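Local coordinates for protein peptidase S8 and S53, subtilisin, kexin, sedolisin (PDB 4KG7) that probably cleaves proteins as a subtilisin-like serine endopeptidase, the mycosin MycP3 of the mycobacterial type VII (ESX-3) secretion system, at residues L199-L204 against W255-V259; A226-N230 against G245-V249; T275-P279 against S360-G364. All coordinates share one frame; numbering follows the deposited sequence.

Contact 1: L199-L204 against W255-V259; sequences LRYAAL and WQPYV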
# COMPACT_ATOMS: atom_id res chain seq x y z
N LEU A 199 4.92 -5.10 13.13
CA LEU A 199 3.65 -5.41 12.47
C LEU A 199 2.67 -6.09 13.41
O LEU A 199 1.49 -5.77 13.39
CB LEU A 199 3.89 -6.28 11.24
CG LEU A 199 4.73 -5.61 10.13
CD1 LEU A 199 5.24 -6.68 9.19
CD2 LEU A 199 3.96 -4.53 9.37
N ARG A 200 3.16 -7.02 14.22
CA ARG A 200 2.33 -7.64 15.24
C ARG A 200 1.80 -6.65 16.26
O ARG A 200 0.65 -6.71 16.65
CB ARG A 200 3.09 -8.77 15.93
CG ARG A 200 2.26 -9.54 16.93
CD ARG A 200 3.04 -10.68 17.55
NE ARG A 200 2.36 -11.27 18.71
CZ ARG A 200 2.39 -10.77 19.95
NH1 ARG A 200 3.00 -9.62 20.23
NH2 ARG A 200 1.77 -11.40 20.93
N TYR A 201 2.66 -5.76 16.74
CA TYR A 201 2.24 -4.70 17.67
C TYR A 201 1.12 -3.85 17.10
O TYR A 201 0.08 -3.61 17.73
CB TYR A 201 3.45 -3.84 18.02
CG TYR A 201 3.14 -2.59 18.80
CD1 TYR A 201 2.82 -2.66 20.14
CD2 TYR A 201 3.12 -1.35 18.19
CE1 TYR A 201 2.53 -1.51 20.86
CE2 TYR A 201 2.86 -0.19 18.89
CZ TYR A 201 2.54 -0.28 20.23
OH TYR A 201 2.27 0.82 20.99
N ALA A 202 1.31 -3.42 15.86
CA ALA A 202 0.33 -2.55 15.22
C ALA A 202 -0.97 -3.29 14.94
O ALA A 202 -2.04 -2.73 15.10
CB ALA A 202 0.89 -1.94 13.94
N ALA A 203 -0.87 -4.56 14.50
CA ALA A 203 -2.07 -5.30 14.09
C ALA A 203 -2.88 -5.83 15.25
O ALA A 203 -4.10 -5.86 15.13
CB ALA A 203 -1.73 -6.42 13.14
N LEU A 204 -2.24 -6.22 16.34
CA LEU A 204 -2.93 -6.85 17.46
C LEU A 204 -3.14 -5.86 18.62
O LEU A 204 -4.26 -5.36 18.84
CB LEU A 204 -2.20 -8.14 17.87
CG LEU A 204 -2.14 -9.25 16.81
CD1 LEU A 204 -1.60 -10.52 17.44
CD2 LEU A 204 -3.46 -9.48 16.11
N TRP A 255 4.52 -11.18 5.82
CA TRP A 255 4.22 -11.21 7.26
C TRP A 255 2.74 -11.47 7.53
O TRP A 255 2.08 -10.72 8.24
CB TRP A 255 4.74 -9.94 7.97
CG TRP A 255 6.16 -10.06 8.38
CD1 TRP A 255 7.26 -9.47 7.82
CD2 TRP A 255 6.64 -10.87 9.44
NE1 TRP A 255 8.39 -9.85 8.50
CE2 TRP A 255 8.04 -10.72 9.50
CE3 TRP A 255 6.01 -11.69 10.37
CZ2 TRP A 255 8.82 -11.39 10.43
CZ3 TRP A 255 6.78 -12.36 11.31
CH2 TRP A 255 8.17 -12.20 11.33
N GLN A 256 2.25 -12.61 7.06
CA GLN A 256 0.96 -13.12 7.44
C GLN A 256 1.04 -13.55 8.92
O GLN A 256 2.07 -14.07 9.37
CB GLN A 256 0.59 -14.29 6.52
CG GLN A 256 0.53 -13.87 5.06
CD GLN A 256 -0.45 -12.76 4.85
OE1 GLN A 256 -1.62 -12.92 5.16
NE2 GLN A 256 0.03 -11.59 4.46
N PRO A 257 -0.05 -13.33 9.69
CA PRO A 257 -1.37 -12.82 9.32
C PRO A 257 -1.57 -11.32 9.52
O PRO A 257 -2.68 -10.83 9.35
CB PRO A 257 -2.29 -13.59 10.25
CG PRO A 257 -1.50 -13.65 11.49
CD PRO A 257 -0.07 -13.88 11.05
N TYR A 258 -0.51 -10.60 9.85
CA TYR A 258 -0.63 -9.21 10.28
C TYR A 258 -0.95 -8.21 9.15
O TYR A 258 -1.42 -7.10 9.42
CB TYR A 258 0.65 -8.78 10.98
CG TYR A 258 1.09 -9.79 12.02
CD1 TYR A 258 0.26 -10.13 13.11
CD2 TYR A 258 2.30 -10.42 11.92
CE1 TYR A 258 0.66 -11.09 14.02
CE2 TYR A 258 2.72 -11.35 12.84
CZ TYR A 258 1.90 -11.68 13.91
OH TYR A 258 2.36 -12.62 14.80
N VAL A 259 -0.64 -8.61 7.92
CA VAL A 259 -0.67 -7.75 6.76
C VAL A 259 -1.63 -8.36 5.73
O VAL A 259 -1.60 -9.58 5.52
CB VAL A 259 0.71 -7.65 6.11
CG1 VAL A 259 0.65 -6.86 4.80
CG2 VAL A 259 1.74 -7.04 7.09

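Contact 2: A226-N230 against G245-V249; sequences ACESN and GVTSV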
# COMPACT_ATOMS: atom_id res chain seq x y z
N ALA A 226 14.96 -7.16 -7.69
CA ALA A 226 13.82 -7.14 -8.58
C ALA A 226 12.84 -8.20 -8.06
O ALA A 226 13.21 -9.33 -7.79
CB ALA A 226 14.24 -7.44 -10.02
N CYS A 227 11.60 -7.79 -7.89
CA CYS A 227 10.52 -8.71 -7.51
C CYS A 227 10.20 -9.68 -8.65
O CYS A 227 10.15 -9.27 -9.80
CB CYS A 227 9.28 -7.89 -7.20
SG CYS A 227 9.44 -6.77 -5.78
N GLU A 228 9.96 -10.95 -8.34
CA GLU A 228 9.54 -11.90 -9.36
C GLU A 228 8.40 -12.75 -8.84
O GLU A 228 8.39 -13.13 -7.66
CB GLU A 228 10.72 -12.82 -9.76
CG GLU A 228 11.79 -12.10 -10.55
CD GLU A 228 13.01 -12.95 -10.87
OE1 GLU A 228 13.08 -14.15 -10.49
OE2 GLU A 228 13.94 -12.38 -11.49
N SER A 229 7.44 -13.05 -9.70
CA SER A 229 6.38 -13.95 -9.33
C SER A 229 6.92 -15.30 -8.89
O SER A 229 7.83 -15.86 -9.51
CB SER A 229 5.42 -14.15 -10.49
OG SER A 229 4.54 -13.04 -10.59
N ASN A 230 6.30 -15.84 -7.84
CA ASN A 230 6.64 -17.15 -7.29
C ASN A 230 5.80 -18.26 -7.91
O ASN A 230 4.73 -17.99 -8.45
CB ASN A 230 6.43 -17.11 -5.80
CG ASN A 230 7.40 -16.19 -5.13
OD1 ASN A 230 8.60 -16.48 -5.11
ND2 ASN A 230 6.92 -15.04 -4.64
N GLY A 245 8.01 -23.20 -2.39
CA GLY A 245 8.56 -22.83 -3.68
C GLY A 245 8.96 -21.38 -3.83
O GLY A 245 9.46 -21.00 -4.87
N VAL A 246 8.76 -20.55 -2.81
CA VAL A 246 9.04 -19.12 -2.95
C VAL A 246 10.50 -18.85 -3.26
O VAL A 246 11.38 -19.41 -2.61
CB VAL A 246 8.62 -18.36 -1.68
CG1 VAL A 246 9.18 -16.94 -1.67
CG2 VAL A 246 7.11 -18.32 -1.62
N THR A 247 10.74 -18.01 -4.27
CA THR A 247 12.08 -17.57 -4.63
C THR A 247 12.28 -16.07 -4.39
O THR A 247 13.43 -15.63 -4.31
CB THR A 247 12.39 -17.87 -6.11
OG1 THR A 247 11.47 -17.16 -6.96
CG2 THR A 247 12.33 -19.34 -6.40
N SER A 248 11.18 -15.31 -4.33
CA SER A 248 11.25 -13.85 -4.20
C SER A 248 10.27 -13.44 -3.12
O SER A 248 9.07 -13.67 -3.26
CB SER A 248 10.83 -13.23 -5.53
OG SER A 248 10.89 -11.81 -5.51
N VAL A 249 10.81 -12.89 -2.05
CA VAL A 249 10.03 -12.53 -0.86
C VAL A 249 9.58 -11.08 -0.96
O VAL A 249 10.41 -10.20 -1.09
CB VAL A 249 10.84 -12.72 0.43
CG1 VAL A 249 10.09 -12.25 1.66
CG2 VAL A 249 11.23 -14.20 0.58
O HOH W 1 13.40 -10.95 -5.48
O HOH W 2 13.04 -15.17 -8.03
O HOH W 3 9.92 -17.60 -8.90

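Contact 3: T275-P279 against S360-G364; sequences TMAGP and SNLIG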
# COMPACT_ATOMS: atom_id res chain seq x y z
N THR A 275 1.11 -8.36 -11.82
CA THR A 275 0.93 -8.56 -10.38
C THR A 275 1.81 -9.70 -9.89
O THR A 275 1.84 -10.77 -10.51
CB THR A 275 -0.56 -8.66 -9.99
OG1 THR A 275 -0.74 -8.23 -8.62
CG2 THR A 275 -1.11 -10.05 -10.17
N MET A 276 2.52 -9.49 -8.79
CA MET A 276 3.50 -10.50 -8.32
C MET A 276 2.81 -11.63 -7.59
O MET A 276 2.19 -11.40 -6.54
CB MET A 276 4.51 -9.86 -7.39
CG MET A 276 5.58 -10.82 -6.91
SD MET A 276 6.70 -9.95 -5.79
CE MET A 276 7.49 -11.34 -5.01
N ALA A 277 2.99 -12.86 -8.05
CA ALA A 277 2.37 -14.01 -7.39
C ALA A 277 3.12 -14.36 -6.13
O ALA A 277 4.34 -14.39 -6.11
CB ALA A 277 2.40 -15.22 -8.30
N GLY A 278 2.37 -14.65 -5.07
CA GLY A 278 2.97 -15.18 -3.86
C GLY A 278 1.91 -15.81 -2.98
O GLY A 278 0.72 -15.47 -3.11
N PRO A 279 2.32 -16.65 -2.04
CA PRO A 279 1.39 -17.42 -1.17
C PRO A 279 0.72 -16.57 -0.11
O PRO A 279 -0.19 -17.06 0.56
CB PRO A 279 2.30 -18.46 -0.53
CG PRO A 279 3.62 -17.78 -0.47
CD PRO A 279 3.73 -17.02 -1.77
N SER A 360 -6.14 -17.36 -4.74
CA SER A 360 -5.22 -17.23 -5.84
C SER A 360 -3.92 -16.62 -5.32
O SER A 360 -3.96 -15.72 -4.49
CB SER A 360 -5.85 -16.25 -6.83
OG SER A 360 -4.90 -15.78 -7.77
N ASN A 361 -2.78 -17.08 -5.80
CA ASN A 361 -1.53 -16.42 -5.46
C ASN A 361 -1.33 -15.12 -6.24
O ASN A 361 -0.39 -14.37 -5.98
CB ASN A 361 -0.35 -17.37 -5.61
CG ASN A 361 -0.24 -18.36 -4.47
OD1 ASN A 361 -1.13 -18.50 -3.60
ND2 ASN A 361 0.89 -19.06 -4.43
N LEU A 362 -2.20 -14.87 -7.22
CA LEU A 362 -2.18 -13.57 -7.92
C LEU A 362 -3.07 -12.54 -7.23
O LEU A 362 -2.69 -11.41 -7.03
CB LEU A 362 -2.60 -13.76 -9.38
CG LEU A 362 -1.68 -14.59 -10.25
CD1 LEU A 362 -2.42 -14.88 -11.56
CD2 LEU A 362 -0.34 -13.91 -10.49
N ILE A 363 -4.29 -12.94 -6.88
CA ILE A 363 -5.30 -11.98 -6.41
C ILE A 363 -6.01 -12.39 -5.12
O ILE A 363 -6.97 -11.74 -4.70
CB ILE A 363 -6.31 -11.62 -7.53
CG1 ILE A 363 -7.09 -12.85 -7.97
CG2 ILE A 363 -5.57 -10.95 -8.69
CD1 ILE A 363 -8.22 -12.52 -8.94
N GLY A 364 -5.52 -13.44 -4.45
CA GLY A 364 -6.07 -13.81 -3.14
C GLY A 364 -7.52 -14.21 -3.30
O GLY A 364 -7.85 -15.04 -4.16
O HOH W 4 -0.28 -10.05 -6.74

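Contact 1: L199-L204 against W255-V259
Leu199 drives its CD1 methyl onto the base of the Trp255 side chain, with CD1 3.5 Å from Trp255 CB and nearly as close to CG. The two side chains cross at about a right angle, and the methyl meets the indole obliquely. The other branch of the fork, CD2, reaches CG2 of Val259 at 4.1 Å. Leu199 CG stands anti to its carbonyl carbon (chi1 -63°), and this rotation points the fork at both loop residues, CD1 touching Val259 CG2 as well. Trp255 is tied at its polar end by a hydrogen bond from NE1 to Gln192 OE1. Beside this buried apolar patch the methyl of Ala203 packs against Tyr258 CB at 4.0 Å.

In the three-layer alpha/beta fold of the subtilases, the contact joins helix 193-205 to the loop that leads into strand 259-265 of the central parallel sheet. Leu199 and Ala203 also touch Ile210 on the neighbouring strand 209-213, so the same helix face serves strand and loop together.

Toward solvent the packing changes to the Tyr258 ring and the aliphatic stem of Arg200. Arg200 CB lies 3.9 Å from the Tyr258 ring centroid, 17° off the ring normal, a CH-pi contact over one face; Pro257 CD covers the opposite face. The extended Arg200 chain then carries CD past the phenol rim to 3.4 Å from Tyr258 OH, leaving guanidinium and ring planes 85° apart. Leu204 CD1 approaches the ring at its edge, 4.1 Å from Tyr258 CE1.

Contact 2: A226-N230 against G245-V249
Asn230 OD1 is gripped by two successive backbone amides, those of Thr247 at 2.8 Å and Ser248 at 2.9 Å. The carboxamide thereby joins a loop following strand 209-213 of the subtilisin-like fold to the start of strand 248-251, which pairs antiparallel with strand 182-185. The two donors differ in approach: Ser248 N lies in the carbonyl plane on a lone pair, whereas Thr247 N is tilted 25° from that plane. The other end of the amide closes the grip, because Asn230 ND2 donates to Ser248 O at 2.9 Å, with the acceptor in the amide plane of Asn230. Bonds at both ends fix the flip of the carboxamide, and a further bond from ND2 to Ala277 O makes the side chain a bridge to a third segment. Val246 CG1 packs at 3.5 Å from Asn230 OD1, giving the buried amide an apolar flank.

A second anchor lies nearer Cys227, whose SG forms the disulfide with Cys183. Ser248 OG, anti to its backbone N (chi1 -179°), extends to the other loop and accepts from Glu228 N at 3.1 Å, with an N-H...O angle of 163°. The same hydroxyl meets a water that donates to Ala226 O.

Farther out, at the exposed Glu228 and Thr247, direct bonding gives way to water bridges. Thr247 OG1 contacts two waters: one donates to Ser229 O, and the other donates a hydrogen bond to Glu228 OE1 at 2.7 Å.

Contact 3: T275-P279 against S360-G364
Ala277 and Gly278 run past Asn361 and Leu362 with Ala277 CA and Leu362 CA 4.6 Å apart, joined by one direct backbone hydrogen bond, Gly278 N to Asn361 O at 2.9 Å. Ala277 CA adds a CA-H...O contact to the same Asn361 O at 3.1 Å. This buried junction of the subtilase fold sets the loop before edge strand 281-286 against an ST turn in the loop following helix 341-350. In that turn Ser360 OG accepts from the amides of Leu362 and Ile363, which, with the reciprocal backbone bonds between Ser360 and Gly364, holds the 360-364 loop bent.

Leu362 CG sits anti to its carbonyl carbon (chi1 -65°), and its CD2 reaches the methyl of Ala277 at 3.7 Å; the same branch lies near Thr275 CG2. On the other flank the Asn361 side chain lies alongside Gly278 and Pro279, while its ND2 donates to Arg241 O, so its polar grip is directed beyond the two loops.

Thr275 OG1 accepts from Ala264 N and donates a hydrogen bond to a water. That water in turn donates to Met276 O and to Leu362 O, each at 2.8 Å.

In the fold
Contacts 2 and 3 adjoin, with centres 11 Å apart, whereas the centre of contact 1 lies about 21 and 19 Å from theirs and contact 1 touches neither. Ala277 joins the neighbours: its N bonds to Ser229 OG and its O receives Asn230 N, while the Met276 methyl packs on the carbonyl oxygens of Glu228 and Ser248. Contact 3 is buried; the other two mix buried residues with an exposed margin. Their chemistry follows their place. Contact 1, helix against loop, has no hydrogen bond across it and relies on apolar and CH-pi packing. Contact 2 is mainly polar, with waters at its margin, and contact 3 combines a backbone bond with a water bonded to both segments. Contacts 1 and 3 flank strand 259-265, at its start and after its end.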